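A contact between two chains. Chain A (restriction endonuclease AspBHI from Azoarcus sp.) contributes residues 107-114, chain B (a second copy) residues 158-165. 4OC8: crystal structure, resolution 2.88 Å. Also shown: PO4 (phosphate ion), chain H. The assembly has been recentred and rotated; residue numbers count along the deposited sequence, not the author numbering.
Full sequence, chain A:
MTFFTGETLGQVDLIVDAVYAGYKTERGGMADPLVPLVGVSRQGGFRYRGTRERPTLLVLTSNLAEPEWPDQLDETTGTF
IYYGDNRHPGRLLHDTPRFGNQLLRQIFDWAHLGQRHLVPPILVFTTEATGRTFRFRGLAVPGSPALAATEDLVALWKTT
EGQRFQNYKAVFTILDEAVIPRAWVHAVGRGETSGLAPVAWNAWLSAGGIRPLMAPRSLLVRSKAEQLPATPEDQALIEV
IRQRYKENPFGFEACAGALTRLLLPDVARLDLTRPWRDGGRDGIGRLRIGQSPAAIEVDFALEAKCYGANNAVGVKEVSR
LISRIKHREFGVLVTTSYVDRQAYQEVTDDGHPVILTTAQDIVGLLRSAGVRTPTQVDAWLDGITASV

Chain A 107-114: IFDWAHLG
Chain B, residues 158-165: KTTEGQRF

A helix of one AspBHI copy, entering from earlier in chain A and running through Ile107(A) to His112(A), packs against a β-hairpin of the second copy, with 324 Å² buried between the two stretches. Helix and strand 163-165 run at 129° with axes 9.6 Å apart at closest approach; CA-CA register pairs are Asp109(A)-Arg164(B) 7.2 Å, His112(A)-Thr159(B) 7.2 Å and Leu113(A)-Gly162(B) 6.2 Å.

In the first strand, which begins earlier in the chain, Lys158(B) (phi/psi -112/145) pairs with Phe165(B) in both directions, N to O 2.8 Å and O to N 3.0 Å. Its CA-to-CB bond points away from the helix, yet the chain (t, p, t, p) brings NZ to O3 of a phosphate ion (2.6 Å) and to Thr159(B) O (3.1 Å). Thr159(B) (-111/121, chi1 m) points toward the helix. Its N donates to phosphate O3 (2.8 Å), and its OG1 makes a weak hydrogen bond to phosphate O1 (3.0 Å) while lying 3.8 Å from CB of His112(A). The phosphate bridges the copies, since ND1 of His112(A) donates to its O1 (3.1 Å, nearly linear at 173°).

Thr160(B) (-140/122, chi1 m) faces away and starts a type I' turn closed by Gln163(B), with N-O and O-N hydrogen bonds of 2.9 Å each. Glu161(B) (51/44) points away and is poorly ordered. Gly162(B) (83/1) has the positive phi that favours glycine; its O lies 3.2 Å from CD2 of Leu113(A), a close nonpolar-to-carbonyl contact. Leu113(A) (chi1 m, chi2 t) starts sideways but its end comes nearer, setting CD2 4.1 Å from Thr159(B) CG2 and CD1 4.1 Å from Arg164(B) CG. The CA-to-CB bond of Gln163(B) (-116/158; chi1 m, chi2 t) points away from the helix.

Arg164(B) (-127/126; chi1 m, chi2 t, chi3 p, chi4 -152°) points toward the helix and has the largest covered area, 108 Å². NE donates to Thr159(B) OG1 (3.0 Å, 151°), tying the neighbouring strands together. NH1 donates to OD1 of Asp109(A) (chi1 m) at 3.0 Å and 164°, a salt bridge meeting the guanidinium at its edge and pairing opposite charges. The guanidinium also lies flat on the ring of His112(A) (chi1 m, chi2 -101°), planes at 10° and centres 4.4 Å apart, NH2 being 3.6 Å from CG. Phe108(A) O approaches a guanidinium face, 3.6 Å from NH1, while accepting the helical hydrogen bond from His112(A) N (2.9 Å). Phe165(B) (-131/161, chi1 p) is buried, beyond reach of the helix.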

ATOM      1  N   ILE A 107      14.479 -11.132 -25.291  1.00 37.43           N
ATOM      2  CA  ILE A 107      14.085 -12.003 -24.190  1.00 33.13           C
ATOM      3  C   ILE A 107      12.633 -11.778 -23.761  1.00 37.95           C
ATOM      4  O   ILE A 107      11.856 -12.732 -23.646  1.00 35.73           O
ATOM      5  CB  ILE A 107      15.006 -11.794 -22.980  1.00 37.71           C
ATOM      6  CG1 ILE A 107      16.406 -12.317 -23.290  1.00 40.38           C
ATOM      7  CG2 ILE A 107      14.456 -12.486 -21.755  1.00 35.34           C
ATOM      8  CD1 ILE A 107      17.383 -12.099 -22.163  1.00 42.02           C
ATOM      9  N   PHE A 108      12.259 -10.522 -23.527  1.00 37.22           N
ATOM     10  CA  PHE A 108      10.874 -10.243 -23.145  1.00 33.65           C
ATOM     11  C   PHE A 108       9.893 -10.532 -24.279  1.00 31.17           C
ATOM     12  O   PHE A 108       8.745 -10.928 -24.040  1.00 37.68           O
ATOM     13  CB  PHE A 108      10.726  -8.827 -22.581  1.00 27.43           C
ATOM     14  CG  PHE A 108      11.221  -8.702 -21.171  1.00 29.40           C
ATOM     15  CD1 PHE A 108      12.558  -8.447 -20.911  1.00 26.93           C
ATOM     16  CD2 PHE A 108      10.357  -8.889 -20.103  1.00 29.27           C
ATOM     17  CE1 PHE A 108      13.023  -8.361 -19.612  1.00 24.71           C
ATOM     18  CE2 PHE A 108      10.815  -8.803 -18.803  1.00 24.96           C
ATOM     19  CZ  PHE A 108      12.150  -8.539 -18.557  1.00 27.18           C
ATOM     20  N   ASP A 109      10.366 -10.364 -25.511  1.00 31.95           N
ATOM     21  CA  ASP A 109       9.607 -10.742 -26.698  1.00 36.61           C
ATOM     22  C   ASP A 109       9.275 -12.226 -26.646  1.00 42.98           C
ATOM     23  O   ASP A 109       8.118 -12.617 -26.802  1.00 42.39           O
ATOM     24  CB  ASP A 109      10.401 -10.448 -27.974  1.00 40.48           C
ATOM     25  CG  ASP A 109      10.194  -9.036 -28.485  1.00 47.77           C
ATOM     26  OD1 ASP A 109       9.651  -8.193 -27.735  1.00 51.92           O
ATOM     27  OD2 ASP A 109      10.591  -8.767 -29.641  1.00 45.03           O
ATOM     28  N   TRP A 110      10.301 -13.044 -26.420  1.00 38.54           N
ATOM     29  CA  TRP A 110      10.142 -14.492 -26.363  1.00 32.59           C
ATOM     30  C   TRP A 110       9.212 -14.889 -25.233  1.00 36.92           C
ATOM     31  O   TRP A 110       8.243 -15.613 -25.449  1.00 39.76           O
ATOM     32  CB  TRP A 110      11.497 -15.181 -26.192  1.00 31.06           C
ATOM     33  CG  TRP A 110      12.333 -15.159 -27.423  1.00 37.84           C
ATOM     34  CD1 TRP A 110      11.893 -15.151 -28.713  1.00 35.86           C
ATOM     35  CD2 TRP A 110      13.764 -15.119 -27.485  1.00 39.98           C
ATOM     36  NE1 TRP A 110      12.960 -15.116 -29.576  1.00 40.41           N
ATOM     37  CE2 TRP A 110      14.119 -15.094 -28.848  1.00 41.17           C
ATOM     38  CE3 TRP A 110      14.776 -15.103 -26.523  1.00 37.91           C
ATOM     39  CZ2 TRP A 110      15.446 -15.066 -29.269  1.00 47.86           C
ATOM     40  CZ3 TRP A 110      16.091 -15.065 -26.945  1.00 41.31           C
ATOM     41  CH2 TRP A 110      16.415 -15.047 -28.305  1.00 45.64           C
ATOM     42  N   ALA A 111       9.510 -14.404 -24.032  1.00 36.49           N
ATOM     43  CA  ALA A 111       8.674 -14.674 -22.871  1.00 32.62           C
ATOM     44  C   ALA A 111       7.206 -14.330 -23.121  1.00 37.74           C
ATOM     45  O   ALA A 111       6.315 -15.049 -22.679  1.00 48.82           O
ATOM     46  CB  ALA A 111       9.195 -13.923 -21.665  1.00 26.24           C
ATOM     47  N   HIS A 112       6.955 -13.243 -23.844  1.00 42.65           N
ATOM     48  CA  HIS A 112       5.577 -12.808 -24.072  1.00 42.38           C
ATOM     49  C   HIS A 112       4.874 -13.485 -25.243  1.00 43.04           C
ATOM     50  O   HIS A 112       3.646 -13.537 -25.284  1.00 45.97           O
ATOM     51  CB  HIS A 112       5.498 -11.281 -24.201  1.00 41.65           C
ATOM     52  CG  HIS A 112       5.434 -10.582 -22.880  1.00 28.39           C
ATOM     53  ND1 HIS A 112       4.257 -10.108 -22.351  1.00 35.61           N
ATOM     54  CD2 HIS A 112       6.395 -10.335 -21.960  1.00 23.70           C
ATOM     55  CE1 HIS A 112       4.497  -9.572 -21.165  1.00 35.75           C
ATOM     56  NE2 HIS A 112       5.783  -9.700 -20.904  1.00 32.64           N
ATOM     57  N   LEU A 113       5.656 -14.011 -26.181  1.00 46.77           N
ATOM     58  CA  LEU A 113       5.107 -14.597 -27.401  1.00 47.77           C
ATOM     59  C   LEU A 113       4.836 -16.101 -27.302  1.00 49.25           C
ATOM     60  O   LEU A 113       4.359 -16.711 -28.256  1.00 60.94           O
ATOM     61  CB  LEU A 113       6.021 -14.298 -28.593  1.00 41.45           C
ATOM     62  CG  LEU A 113       5.874 -12.878 -29.139  1.00 42.91           C
ATOM     63  CD1 LEU A 113       7.072 -12.478 -29.983  1.00 31.58           C
ATOM     64  CD2 LEU A 113       4.583 -12.766 -29.934  1.00 38.61           C
ATOM     65  N   GLY A 114       5.132 -16.694 -26.152  1.00 44.61           N
ATOM     66  CA  GLY A 114       4.855 -18.104 -25.943  1.00 47.97           C
ATOM     67  C   GLY A 114       5.996 -19.004 -26.381  1.00 51.99           C
ATOM     68  O   GLY A 114       5.803 -20.183 -26.659  1.00 66.28           O
TER
ATOM     69  N   LYS B 158       3.191  -3.946 -26.102  1.00 34.81           N
ATOM     70  CA  LYS B 158       1.932  -4.670 -26.156  1.00 37.78           C
ATOM     71  C   LYS B 158       2.057  -5.807 -27.174  1.00 45.21           C
ATOM     72  O   LYS B 158       2.751  -5.672 -28.200  1.00 41.21           O
ATOM     73  CB  LYS B 158       0.791  -3.727 -26.538  1.00 40.76           C
ATOM     74  CG  LYS B 158      -0.591  -4.347 -26.469  1.00 42.35           C
ATOM     75  CD  LYS B 158      -1.018  -4.593 -25.031  1.00 52.92           C
ATOM     76  CE  LYS B 158      -2.228  -5.523 -24.955  1.00 69.47           C
ATOM     77  NZ  LYS B 158      -1.898  -6.943 -25.310  1.00 60.43           N
ATOM     78  N   THR B 159       1.394  -6.924 -26.876  1.00 43.73           N
ATOM     79  CA  THR B 159       1.435  -8.115 -27.723  1.00 41.78           C
ATOM     80  C   THR B 159       0.100  -8.373 -28.411  1.00 39.49           C
ATOM     81  O   THR B 159      -0.923  -8.562 -27.753  1.00 39.87           O
ATOM     82  CB  THR B 159       1.783  -9.368 -26.910  1.00 39.18           C
ATOM     83  OG1 THR B 159       3.075  -9.215 -26.304  1.00 44.35           O
ATOM     84  CG2 THR B 159       1.774 -10.593 -27.799  1.00 40.07           C
ATOM     85  N   THR B 160       0.120  -8.387 -29.739  1.00 42.98           N
ATOM     86  CA  THR B 160      -1.083  -8.632 -30.524  1.00 46.84           C
ATOM     87  C   THR B 160      -0.812  -9.522 -31.736  1.00 52.77           C
ATOM     88  O   THR B 160       0.025  -9.195 -32.583  1.00 43.74           O
ATOM     89  CB  THR B 160      -1.731  -7.317 -30.984  1.00 46.17           C
ATOM     90  OG1 THR B 160      -2.424  -6.723 -29.880  1.00 57.07           O
ATOM     91  CG2 THR B 160      -2.715  -7.569 -32.117  1.00 42.90           C
ATOM     92  N   GLU B 161      -1.525 -10.649 -31.792  1.00 53.66           N
ATOM     93  CA  GLU B 161      -1.474 -11.584 -32.915  1.00 50.23           C
ATOM     94  C   GLU B 161      -0.055 -11.990 -33.297  1.00 48.05           C
ATOM     95  O   GLU B 161       0.290 -12.032 -34.477  1.00 54.98           O
ATOM     96  CB  GLU B 161      -2.200 -11.010 -34.138  1.00 61.77           C
ATOM     97  CG  GLU B 161      -3.707 -10.836 -33.961  1.00 74.15           C
ATOM     98  CD  GLU B 161      -4.474 -12.146 -34.056  1.00 89.29           C
ATOM     99  OE1 GLU B 161      -3.878 -13.163 -34.466  1.00 97.13           O
ATOM    100  OE2 GLU B 161      -5.680 -12.156 -33.721  1.00 86.99           O
ATOM    101  N   GLY B 162       0.765 -12.275 -32.293  1.00 49.11           N
ATOM    102  CA  GLY B 162       2.111 -12.760 -32.532  1.00 44.27           C
ATOM    103  C   GLY B 162       3.129 -11.674 -32.816  1.00 45.34           C
ATOM    104  O   GLY B 162       4.300 -11.969 -33.056  1.00 43.39           O
ATOM    105  N   GLN B 163       2.688 -10.418 -32.787  1.00 49.88           N
ATOM    106  CA  GLN B 163       3.585  -9.285 -32.991  1.00 42.04           C
ATOM    107  C   GLN B 163       3.677  -8.416 -31.743  1.00 43.86           C
ATOM    108  O   GLN B 163       2.784  -8.436 -30.896  1.00 43.09           O
ATOM    109  CB  GLN B 163       3.117  -8.446 -34.169  1.00 43.59           C
ATOM    110  CG  GLN B 163       2.980  -9.227 -35.456  1.00 50.68           C
ATOM    111  CD  GLN B 163       2.458  -8.373 -36.584  1.00 57.11           C
ATOM    112  OE1 GLN B 163       1.285  -8.459 -36.950  1.00 59.75           O
ATOM    113  NE2 GLN B 163       3.324  -7.533 -37.140  1.00 52.02           N
ATOM    114  N   ARG B 164       4.761  -7.655 -31.630  1.00 41.62           N
ATOM    115  CA  ARG B 164       4.975  -6.801 -30.465  1.00 39.69           C
ATOM    116  C   ARG B 164       5.249  -5.353 -30.851  1.00 38.95           C
ATOM    117  O   ARG B 164       6.161  -5.073 -31.628  1.00 39.47           O
ATOM    118  CB  ARG B 164       6.130  -7.331 -29.614  1.00 34.57           C
ATOM    119  CG  ARG B 164       5.857  -8.679 -28.974  1.00 34.35           C
ATOM    120  CD  ARG B 164       6.632  -8.816 -27.681  1.00 33.77           C
ATOM    121  NE  ARG B 164       5.900  -8.276 -26.540  1.00 31.52           N
ATOM    122  CZ  ARG B 164       6.475  -7.780 -25.452  1.00 30.74           C
ATOM    123  NH1 ARG B 164       7.797  -7.731 -25.361  1.00 29.18           N
ATOM    124  NH2 ARG B 164       5.727  -7.322 -24.456  1.00 40.68           N
ATOM    125  N   PHE B 165       4.467  -4.432 -30.296  1.00 34.94           N
ATOM    126  CA  PHE B 165       4.640  -3.016 -30.627  1.00 30.20           C
ATOM    127  C   PHE B 165       4.700  -2.122 -29.389  1.00 39.42           C
ATOM    128  O   PHE B 165       4.284  -2.519 -28.303  1.00 35.40           O
ATOM    129  CB  PHE B 165       3.542  -2.538 -31.585  1.00 29.96           C
ATOM    130  CG  PHE B 165       2.149  -2.643 -31.024  1.00 34.34           C
ATOM    131  CD1 PHE B 165       1.497  -3.866 -30.963  1.00 34.48           C
ATOM    132  CD2 PHE B 165       1.486  -1.512 -30.567  1.00 35.68           C
ATOM    133  CE1 PHE B 165       0.216  -3.961 -30.448  1.00 35.42           C
ATOM    134  CE2 PHE B 165       0.201  -1.600 -30.055  1.00 30.64           C
ATOM    135  CZ  PHE B 165      -0.433  -2.824 -29.996  1.00 36.14           C
TER
HETATM  136  P   PO4 H 401       0.954  -8.744 -23.336  1.00 54.80           P
HETATM  137  O1  PO4 H 401       1.515 -10.046 -23.864  1.00 49.84           O
HETATM  138  O2  PO4 H 401       2.079  -7.983 -22.669  1.00 46.50           O
HETATM  139  O3  PO4 H 401       0.375  -7.924 -24.471  1.00 44.54           O
HETATM  140  O4  PO4 H 401      -0.151  -9.027 -22.345  1.00 40.90           O